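Local coordinates for molybdenum cofactor biosynthesis protein (Pyrococcus furiosus, PDB 1XI8) that probably transfers molybdenum onto molybdopterin during biosynthesis of the molybdenum cofactor, at residues L281-T286 with H315-H320; V310-H315 with Y350-V355. One frame throughout, in Å; residues are numbered along the deposited sequence.

Contact 1: L281-T286 with H315-H320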
ATOM      1  N   LEU A 281     -10.514   6.535 -31.428  1.00 55.00           N
ATOM      2  CA  LEU A 281     -10.230   7.257 -30.198  1.00 55.00           C
ATOM      3  C   LEU A 281     -11.289   8.321 -29.903  1.00 55.00           C
ATOM      4  O   LEU A 281     -11.718   9.047 -30.800  1.00 55.00           O
ATOM      5  CB  LEU A 281      -8.846   7.906 -30.292  1.00 55.00           C
ATOM      6  CG  LEU A 281      -7.689   6.982 -30.709  1.00 55.00           C
ATOM      7  CD1 LEU A 281      -6.570   7.754 -31.409  1.00 55.00           C
ATOM      8  CD2 LEU A 281      -7.159   6.210 -29.514  1.00 55.00           C
ATOM      9  N   LEU A 282     -11.705   8.410 -28.641  1.00 55.00           N
ATOM     10  CA  LEU A 282     -12.665   9.421 -28.219  1.00 55.00           C
ATOM     11  C   LEU A 282     -11.946  10.735 -27.927  1.00 55.00           C
ATOM     12  O   LEU A 282     -12.575  11.797 -27.834  1.00 55.00           O
ATOM     13  CB  LEU A 282     -13.429   8.942 -26.989  1.00 55.00           C
ATOM     14  CG  LEU A 282     -14.180   7.614 -27.143  1.00 55.00           C
ATOM     15  CD1 LEU A 282     -14.980   7.310 -25.889  1.00 55.00           C
ATOM     16  CD2 LEU A 282     -15.091   7.613 -28.358  1.00 55.00           C
ATOM     17  N   PHE A 283     -10.629  10.644 -27.758  1.00 55.00           N
ATOM     18  CA  PHE A 283      -9.751  11.811 -27.624  1.00 55.00           C
ATOM     19  C   PHE A 283      -8.310  11.374 -27.844  1.00 55.00           C
ATOM     20  O   PHE A 283      -7.981  10.201 -27.708  1.00 55.00           O
ATOM     21  CB  PHE A 283      -9.917  12.537 -26.280  1.00 55.00           C
ATOM     22  CG  PHE A 283      -9.499  11.732 -25.075  1.00 55.00           C
ATOM     23  CD1 PHE A 283     -10.444  11.041 -24.318  1.00 55.00           C
ATOM     24  CD2 PHE A 283      -8.163  11.677 -24.680  1.00 55.00           C
ATOM     25  CE1 PHE A 283     -10.058  10.308 -23.208  1.00 55.00           C
ATOM     26  CE2 PHE A 283      -7.782  10.950 -23.575  1.00 55.00           C
ATOM     27  CZ  PHE A 283      -8.729  10.268 -22.837  1.00 55.00           C
ATOM     28  N   HIS A 284      -7.457  12.324 -28.194  1.00 55.00           N
ATOM     29  CA  HIS A 284      -6.074  12.029 -28.520  1.00 55.00           C
ATOM     30  C   HIS A 284      -5.272  13.309 -28.360  1.00 55.00           C
ATOM     31  O   HIS A 284      -5.339  14.207 -29.197  1.00 55.00           O
ATOM     32  CB  HIS A 284      -5.978  11.494 -29.945  1.00 55.00           C
ATOM     33  CG  HIS A 284      -4.625  10.968 -30.307  1.00 55.00           C
ATOM     34  ND1 HIS A 284      -3.739  10.474 -29.371  1.00 55.00           N
ATOM     35  CD2 HIS A 284      -4.017  10.831 -31.510  1.00 55.00           C
ATOM     36  CE1 HIS A 284      -2.638  10.071 -29.982  1.00 55.00           C
ATOM     37  NE2 HIS A 284      -2.782  10.276 -31.280  1.00 55.00           N
ATOM     38  N   GLY A 285      -4.519  13.385 -27.268  1.00 55.00           N
ATOM     39  CA  GLY A 285      -3.805  14.593 -26.917  1.00 55.00           C
ATOM     40  C   GLY A 285      -4.612  15.332 -25.873  1.00 55.00           C
ATOM     41  O   GLY A 285      -5.773  15.703 -26.112  1.00 55.00           O
ATOM     42  N   THR A 286      -4.017  15.532 -24.704  1.00 55.00           N
ATOM     43  CA  THR A 286      -4.672  16.291 -23.652  1.00 55.00           C
ATOM     44  C   THR A 286      -3.743  17.354 -23.070  1.00 55.00           C
ATOM     45  O   THR A 286      -2.587  17.512 -23.512  1.00 55.00           O
ATOM     46  CB  THR A 286      -5.204  15.389 -22.514  1.00 55.00           C
ATOM     47  OG1 THR A 286      -4.125  14.989 -21.667  1.00 55.00           O
ATOM     48  CG2 THR A 286      -5.897  14.161 -23.073  1.00 55.00           C
ATOM     49  N   HIS A 315      -1.291   6.962 -13.617  1.00 55.00           N
ATOM     50  CA  HIS A 315      -1.920   7.550 -12.434  1.00 55.00           C
ATOM     51  C   HIS A 315      -3.044   8.537 -12.744  1.00 55.00           C
ATOM     52  O   HIS A 315      -4.025   8.609 -12.007  1.00 55.00           O
ATOM     53  CB  HIS A 315      -0.878   8.205 -11.521  1.00 55.00           C
ATOM     54  CG  HIS A 315      -0.116   7.224 -10.687  1.00 55.00           C
ATOM     55  ND1 HIS A 315      -0.580   6.757  -9.477  1.00 55.00           N
ATOM     56  CD2 HIS A 315       1.076   6.612 -10.892  1.00 55.00           C
ATOM     57  CE1 HIS A 315       0.290   5.906  -8.972  1.00 55.00           C
ATOM     58  NE2 HIS A 315       1.303   5.800  -9.811  1.00 55.00           N
ATOM     59  N   LEU A 316      -2.919   9.290 -13.831  1.00 55.00           N
ATOM     60  CA  LEU A 316      -3.955  10.257 -14.163  1.00 55.00           C
ATOM     61  C   LEU A 316      -5.136   9.617 -14.897  1.00 55.00           C
ATOM     62  O   LEU A 316      -6.231  10.159 -14.894  1.00 55.00           O
ATOM     63  CB  LEU A 316      -3.373  11.429 -14.962  1.00 55.00           C
ATOM     64  CG  LEU A 316      -2.325  12.308 -14.269  1.00 55.00           C
ATOM     65  CD1 LEU A 316      -1.998  13.496 -15.119  1.00 55.00           C
ATOM     66  CD2 LEU A 316      -2.804  12.766 -12.914  1.00 55.00           C
ATOM     67  N   PHE A 317      -4.919   8.452 -15.501  1.00 55.00           N
ATOM     68  CA  PHE A 317      -5.969   7.797 -16.274  1.00 55.00           C
ATOM     69  C   PHE A 317      -6.209   6.302 -15.982  1.00 55.00           C
ATOM     70  O   PHE A 317      -7.304   5.912 -15.579  1.00 55.00           O
ATOM     71  CB  PHE A 317      -5.707   7.972 -17.776  1.00 55.00           C
ATOM     72  CG  PHE A 317      -6.001   9.349 -18.294  1.00 55.00           C
ATOM     73  CD1 PHE A 317      -4.980  10.270 -18.477  1.00 55.00           C
ATOM     74  CD2 PHE A 317      -7.299   9.721 -18.612  1.00 55.00           C
ATOM     75  CE1 PHE A 317      -5.248  11.538 -18.959  1.00 55.00           C
ATOM     76  CE2 PHE A 317      -7.569  10.978 -19.094  1.00 55.00           C
ATOM     77  CZ  PHE A 317      -6.541  11.891 -19.268  1.00 55.00           C
ATOM     78  N   VAL A 318      -5.194   5.471 -16.206  1.00 55.00           N
ATOM     79  CA  VAL A 318      -5.373   4.012 -16.156  1.00 55.00           C
ATOM     80  C   VAL A 318      -5.793   3.488 -14.773  1.00 55.00           C
ATOM     81  O   VAL A 318      -6.713   2.666 -14.666  1.00 55.00           O
ATOM     82  CB  VAL A 318      -4.129   3.270 -16.712  1.00 55.00           C
ATOM     83  CG1 VAL A 318      -4.310   1.771 -16.634  1.00 55.00           C
ATOM     84  CG2 VAL A 318      -3.880   3.695 -18.153  1.00 55.00           C
ATOM     85  N   LYS A 319      -5.126   3.976 -13.730  1.00 55.00           N
ATOM     86  CA  LYS A 319      -5.497   3.672 -12.352  1.00 55.00           C
ATOM     87  C   LYS A 319      -6.993   3.906 -12.096  1.00 55.00           C
ATOM     88  O   LYS A 319      -7.651   3.112 -11.421  1.00 55.00           O
ATOM     89  CB  LYS A 319      -4.664   4.527 -11.405  1.00 55.00           C
ATOM     90  CG  LYS A 319      -4.965   4.342  -9.935  1.00 55.00           C
ATOM     91  CD  LYS A 319      -4.019   5.178  -9.053  1.00 55.00           C
ATOM     92  CE  LYS A 319      -4.244   6.683  -9.218  1.00 55.00           C
ATOM     93  NZ  LYS A 319      -3.492   7.512  -8.231  1.00 55.00           N
ATOM     94  N   HIS A 320      -7.531   4.994 -12.636  1.00 55.00           N
ATOM     95  CA  HIS A 320      -8.925   5.343 -12.394  1.00 55.00           C
ATOM     96  C   HIS A 320      -9.863   4.461 -13.200  1.00 55.00           C
ATOM     97  O   HIS A 320     -10.922   4.079 -12.711  1.00 55.00           O
ATOM     98  CB  HIS A 320      -9.188   6.827 -12.671  1.00 55.00           C
ATOM     99  CG  HIS A 320      -8.383   7.746 -11.809  1.00 55.00           C
ATOM    100  ND1 HIS A 320      -8.536   7.804 -10.440  1.00 55.00           N
ATOM    101  CD2 HIS A 320      -7.416   8.642 -12.119  1.00 55.00           C
ATOM    102  CE1 HIS A 320      -7.694   8.692  -9.943  1.00 55.00           C
ATOM    103  NE2 HIS A 320      -7.003   9.215 -10.941  1.00 55.00           N
TER

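Contact 2: V310-H315 with Y350-V355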
ATOM      1  N   VAL A 310       4.653   7.588 -19.131  1.00 55.00           N
ATOM      2  CA  VAL A 310       3.857   6.385 -18.962  1.00 55.00           C
ATOM      3  C   VAL A 310       3.313   6.284 -17.542  1.00 55.00           C
ATOM      4  O   VAL A 310       2.143   5.967 -17.332  1.00 55.00           O
ATOM      5  CB  VAL A 310       4.666   5.127 -19.330  1.00 55.00           C
ATOM      6  CG1 VAL A 310       3.919   3.877 -18.937  1.00 55.00           C
ATOM      7  CG2 VAL A 310       4.952   5.119 -20.816  1.00 55.00           C
ATOM      8  N   PHE A 311       4.170   6.571 -16.575  1.00 55.00           N
ATOM      9  CA  PHE A 311       3.800   6.564 -15.175  1.00 55.00           C
ATOM     10  C   PHE A 311       2.728   7.630 -14.915  1.00 55.00           C
ATOM     11  O   PHE A 311       1.732   7.378 -14.235  1.00 55.00           O
ATOM     12  CB  PHE A 311       5.056   6.843 -14.355  1.00 55.00           C
ATOM     13  CG  PHE A 311       4.868   6.771 -12.870  1.00 55.00           C
ATOM     14  CD1 PHE A 311       5.023   5.574 -12.199  1.00 55.00           C
ATOM     15  CD2 PHE A 311       4.576   7.909 -12.138  1.00 55.00           C
ATOM     16  CE1 PHE A 311       4.870   5.511 -10.822  1.00 55.00           C
ATOM     17  CE2 PHE A 311       4.422   7.851 -10.771  1.00 55.00           C
ATOM     18  CZ  PHE A 311       4.569   6.651 -10.108  1.00 55.00           C
ATOM     19  N   THR A 312       2.954   8.817 -15.465  1.00 55.00           N
ATOM     20  CA  THR A 312       2.035   9.938 -15.341  1.00 55.00           C
ATOM     21  C   THR A 312       0.659   9.596 -15.891  1.00 55.00           C
ATOM     22  O   THR A 312      -0.353   9.822 -15.231  1.00 55.00           O
ATOM     23  CB  THR A 312       2.564  11.164 -16.082  1.00 55.00           C
ATOM     24  OG1 THR A 312       3.741  11.622 -15.425  1.00 55.00           O
ATOM     25  CG2 THR A 312       1.522  12.276 -16.082  1.00 55.00           C
ATOM     26  N   GLN A 313       0.644   9.047 -17.099  1.00 55.00           N
ATOM     27  CA  GLN A 313      -0.579   8.636 -17.751  1.00 55.00           C
ATOM     28  C   GLN A 313      -1.287   7.534 -16.969  1.00 55.00           C
ATOM     29  O   GLN A 313      -2.517   7.504 -16.911  1.00 55.00           O
ATOM     30  CB  GLN A 313      -0.294   8.199 -19.193  1.00 55.00           C
ATOM     31  CG  GLN A 313       0.093   9.343 -20.123  1.00 55.00           C
ATOM     32  CD  GLN A 313       0.641   8.869 -21.466  1.00 55.00           C
ATOM     33  OE1 GLN A 313       1.115   7.734 -21.611  1.00 55.00           O
ATOM     34  NE2 GLN A 313       0.586   9.746 -22.455  1.00 55.00           N
ATOM     35  N   PHE A 314      -0.519   6.636 -16.356  1.00 55.00           N
ATOM     36  CA  PHE A 314      -1.143   5.559 -15.584  1.00 55.00           C
ATOM     37  C   PHE A 314      -1.929   6.100 -14.402  1.00 55.00           C
ATOM     38  O   PHE A 314      -3.087   5.737 -14.212  1.00 55.00           O
ATOM     39  CB  PHE A 314      -0.147   4.494 -15.102  1.00 55.00           C
ATOM     40  CG  PHE A 314      -0.805   3.405 -14.308  1.00 55.00           C
ATOM     41  CD1 PHE A 314      -1.036   3.558 -12.952  1.00 55.00           C
ATOM     42  CD2 PHE A 314      -1.225   2.240 -14.921  1.00 55.00           C
ATOM     43  CE1 PHE A 314      -1.658   2.566 -12.223  1.00 55.00           C
ATOM     44  CE2 PHE A 314      -1.848   1.239 -14.191  1.00 55.00           C
ATOM     45  CZ  PHE A 314      -2.061   1.404 -12.843  1.00 55.00           C
ATOM     46  N   HIS A 315      -1.291   6.962 -13.617  1.00 55.00           N
ATOM     47  CA  HIS A 315      -1.920   7.550 -12.434  1.00 55.00           C
ATOM     48  C   HIS A 315      -3.044   8.537 -12.744  1.00 55.00           C
ATOM     49  O   HIS A 315      -4.025   8.609 -12.007  1.00 55.00           O
ATOM     50  CB  HIS A 315      -0.878   8.205 -11.521  1.00 55.00           C
ATOM     51  CG  HIS A 315      -0.116   7.224 -10.687  1.00 55.00           C
ATOM     52  ND1 HIS A 315      -0.580   6.757  -9.477  1.00 55.00           N
ATOM     53  CD2 HIS A 315       1.076   6.612 -10.892  1.00 55.00           C
ATOM     54  CE1 HIS A 315       0.290   5.906  -8.972  1.00 55.00           C
ATOM     55  NE2 HIS A 315       1.303   5.800  -9.811  1.00 55.00           N
ATOM     56  N   TYR A 350      -1.920  20.752 -17.470  1.00 55.00           N
ATOM     57  CA  TYR A 350      -2.199  19.988 -16.244  1.00 55.00           C
ATOM     58  C   TYR A 350      -0.944  19.233 -15.803  1.00 55.00           C
ATOM     59  O   TYR A 350      -0.659  18.145 -16.300  1.00 55.00           O
ATOM     60  CB  TYR A 350      -3.328  18.998 -16.485  1.00 55.00           C
ATOM     61  CG  TYR A 350      -3.940  18.465 -15.224  1.00 55.00           C
ATOM     62  CD1 TYR A 350      -3.442  17.310 -14.621  1.00 55.00           C
ATOM     63  CD2 TYR A 350      -5.030  19.105 -14.631  1.00 55.00           C
ATOM     64  CE1 TYR A 350      -4.004  16.811 -13.464  1.00 55.00           C
ATOM     65  CE2 TYR A 350      -5.604  18.613 -13.469  1.00 55.00           C
ATOM     66  CZ  TYR A 350      -5.085  17.462 -12.885  1.00 55.00           C
ATOM     67  OH  TYR A 350      -5.634  16.958 -11.729  1.00 55.00           O
ATOM     68  N   GLU A 351      -0.191  19.804 -14.871  1.00 55.00           N
ATOM     69  CA  GLU A 351       1.099  19.217 -14.521  1.00 55.00           C
ATOM     70  C   GLU A 351       1.082  18.173 -13.430  1.00 55.00           C
ATOM     71  O   GLU A 351       0.458  18.342 -12.383  1.00 55.00           O
ATOM     72  CB  GLU A 351       2.137  20.284 -14.182  1.00 55.00           C
ATOM     73  CG  GLU A 351       2.990  20.656 -15.373  1.00 55.00           C
ATOM     74  CD  GLU A 351       4.385  21.080 -14.985  1.00 55.00           C
ATOM     75  OE1 GLU A 351       4.521  22.053 -14.213  1.00 55.00           O
ATOM     76  OE2 GLU A 351       5.349  20.441 -15.457  1.00 55.00           O
ATOM     77  N   PHE A 352       1.805  17.095 -13.713  1.00 55.00           N
ATOM     78  CA  PHE A 352       2.033  16.015 -12.795  1.00 55.00           C
ATOM     79  C   PHE A 352       3.426  16.237 -12.223  1.00 55.00           C
ATOM     80  O   PHE A 352       4.422  16.086 -12.930  1.00 55.00           O
ATOM     81  CB  PHE A 352       1.969  14.708 -13.577  1.00 55.00           C
ATOM     82  CG  PHE A 352       2.003  13.467 -12.729  1.00 55.00           C
ATOM     83  CD1 PHE A 352       3.212  12.846 -12.425  1.00 55.00           C
ATOM     84  CD2 PHE A 352       0.828  12.902 -12.260  1.00 55.00           C
ATOM     85  CE1 PHE A 352       3.249  11.691 -11.659  1.00 55.00           C
ATOM     86  CE2 PHE A 352       0.863  11.752 -11.500  1.00 55.00           C
ATOM     87  CZ  PHE A 352       2.078  11.147 -11.194  1.00 55.00           C
ATOM     88  N   VAL A 353       3.497  16.606 -10.943  1.00 55.00           N
ATOM     89  CA  VAL A 353       4.767  16.932 -10.304  1.00 55.00           C
ATOM     90  C   VAL A 353       5.132  15.874  -9.280  1.00 55.00           C
ATOM     91  O   VAL A 353       4.378  15.635  -8.332  1.00 55.00           O
ATOM     92  CB  VAL A 353       4.706  18.294  -9.599  1.00 55.00           C
ATOM     93  CG1 VAL A 353       6.019  18.584  -8.897  1.00 55.00           C
ATOM     94  CG2 VAL A 353       4.354  19.398 -10.589  1.00 55.00           C
ATOM     95  N   ARG A 354       6.283  15.236  -9.472  1.00 55.00           N
ATOM     96  CA  ARG A 354       6.724  14.182  -8.565  1.00 55.00           C
ATOM     97  C   ARG A 354       7.319  14.801  -7.297  1.00 55.00           C
ATOM     98  O   ARG A 354       8.089  15.756  -7.366  1.00 55.00           O
ATOM     99  CB  ARG A 354       7.709  13.239  -9.273  1.00 55.00           C
ATOM    100  N   VAL A 355       6.940  14.275  -6.137  1.00 55.00           N
ATOM    101  CA  VAL A 355       7.418  14.818  -4.870  1.00 55.00           C
ATOM    102  C   VAL A 355       7.756  13.719  -3.901  1.00 55.00           C
ATOM    103  O   VAL A 355       7.315  12.590  -4.044  1.00 55.00           O
ATOM    104  CB  VAL A 355       6.392  15.761  -4.169  1.00 55.00           C
ATOM    105  CG1 VAL A 355       6.303  17.109  -4.871  1.00 55.00           C
ATOM    106  CG2 VAL A 355       5.015  15.100  -4.041  1.00 55.00           C
TER

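Contact 1: L281-T286 with H315-H320
F283 and F317 reach toward each other from backbones that stay well apart: the nearest CA atoms of the two segments, those of T286 and L316, are 11.3 Å from each other. In the probable molybdopterin-binding domain, an alpha/beta fold, strand 283-284 is the edge of a mixed sheet and 315-320 belongs to helix 307-326. No hydrogen bond links the segments, and the contact is apolar and buried. The two phenyl groups approach from opposite directions, with centroids 5.9 Å apart and planes at 35°, an oblique pairing. F283 CG sits between the backbone N and the carbonyl carbon (chi1 65°), and the ring then carries CZ forward to CE2 of F317. Helix 17-26 also packs here, I23 and V24 lying against F283 and A20 against F317, while Y17 meets the F317 ring edge-to-face. From the loop end of the strand segment, T286 adds its methyl to the same ring, CG2 standing 4.5 Å from F317 CZ; its hydroxyl makes a weak hydrogen bond to the N of I288. The closest approach of all is F283 CZ to F317 CE2, at 4.0 Å.

Contact 2: V310-H315 with Y350-V355
F352 swings its ring out from the strand with CG anti to the backbone N (chi1 -172°), and F311 does the same from the helix (chi1 -176°), which brings the edge of its ring to F352 CE1. The contact lies between domains: a helix of the probable molybdopterin-binding domain packs on a strand of the C-terminal region (domain IV). The backbones come nearest at T312 and F352, whose CA atoms are 6.6 Å apart, and the helix and strand segments run at 110° to each other with their axes 9.9 Å apart. The F352 ring lies flat against the helix. T312 CA sits 4.1 Å from the ring centroid and nearly on the ring normal, a CH-pi contact made by the backbone itself. The T312 side chain slides past F352 in the opposite direction: CG2 rests 3.5 Å from F352 CB, and OG1 lies 3.3 Å from F352 CD1 while hydrogen-bonding back to the carbonyl O of V308. Farther out on the ring, F352 CE1 is 4.0 Å from CD2 of F311, the two side chains crossing at about a right angle. H315, one turn further on, brings CB to 4.0 Å from F352 CE2. Y382 of the neighbouring strand stacks on F352, and Y403 meets the rings of both F311 and H315. Cutting F352 back to an alanine is likely to open a gap beside T312 and leave the F311 ring edge and H315 CB without their shared partner. Since no hydrogen bond or ion pair crosses between the segments, the grip of helix on strand here rests on dispersion and shape; the one hydroxyl pressed against the ring has its hydrogen bond within its own helix, which lets it be buried against carbon.

In the fold
Along the chain, segment 281-286 comes first, then 310-315 and 315-320 on one helix, and last 350-355. Contact 1 closes a loop of 28 residues that passes through strands 288-289, 295-297 and 300-302; contact 2 closes one of 34 residues holding the rest of helix 307-326 and strand 334-339. The segments alternate, so the two loops cross; the helix segments share H315, which touches only in contact 2. Helix 307-326 thus joins the edge strand of the probable molybdopterin-binding domain's sheet to strand 350-358 of the C-terminal region. L316 CD2, from the helix segment of contact 1, lies 3.7 Å from F352 CD2 of contact 2. At F311 the second subunit also arrives, packing its Q171 there.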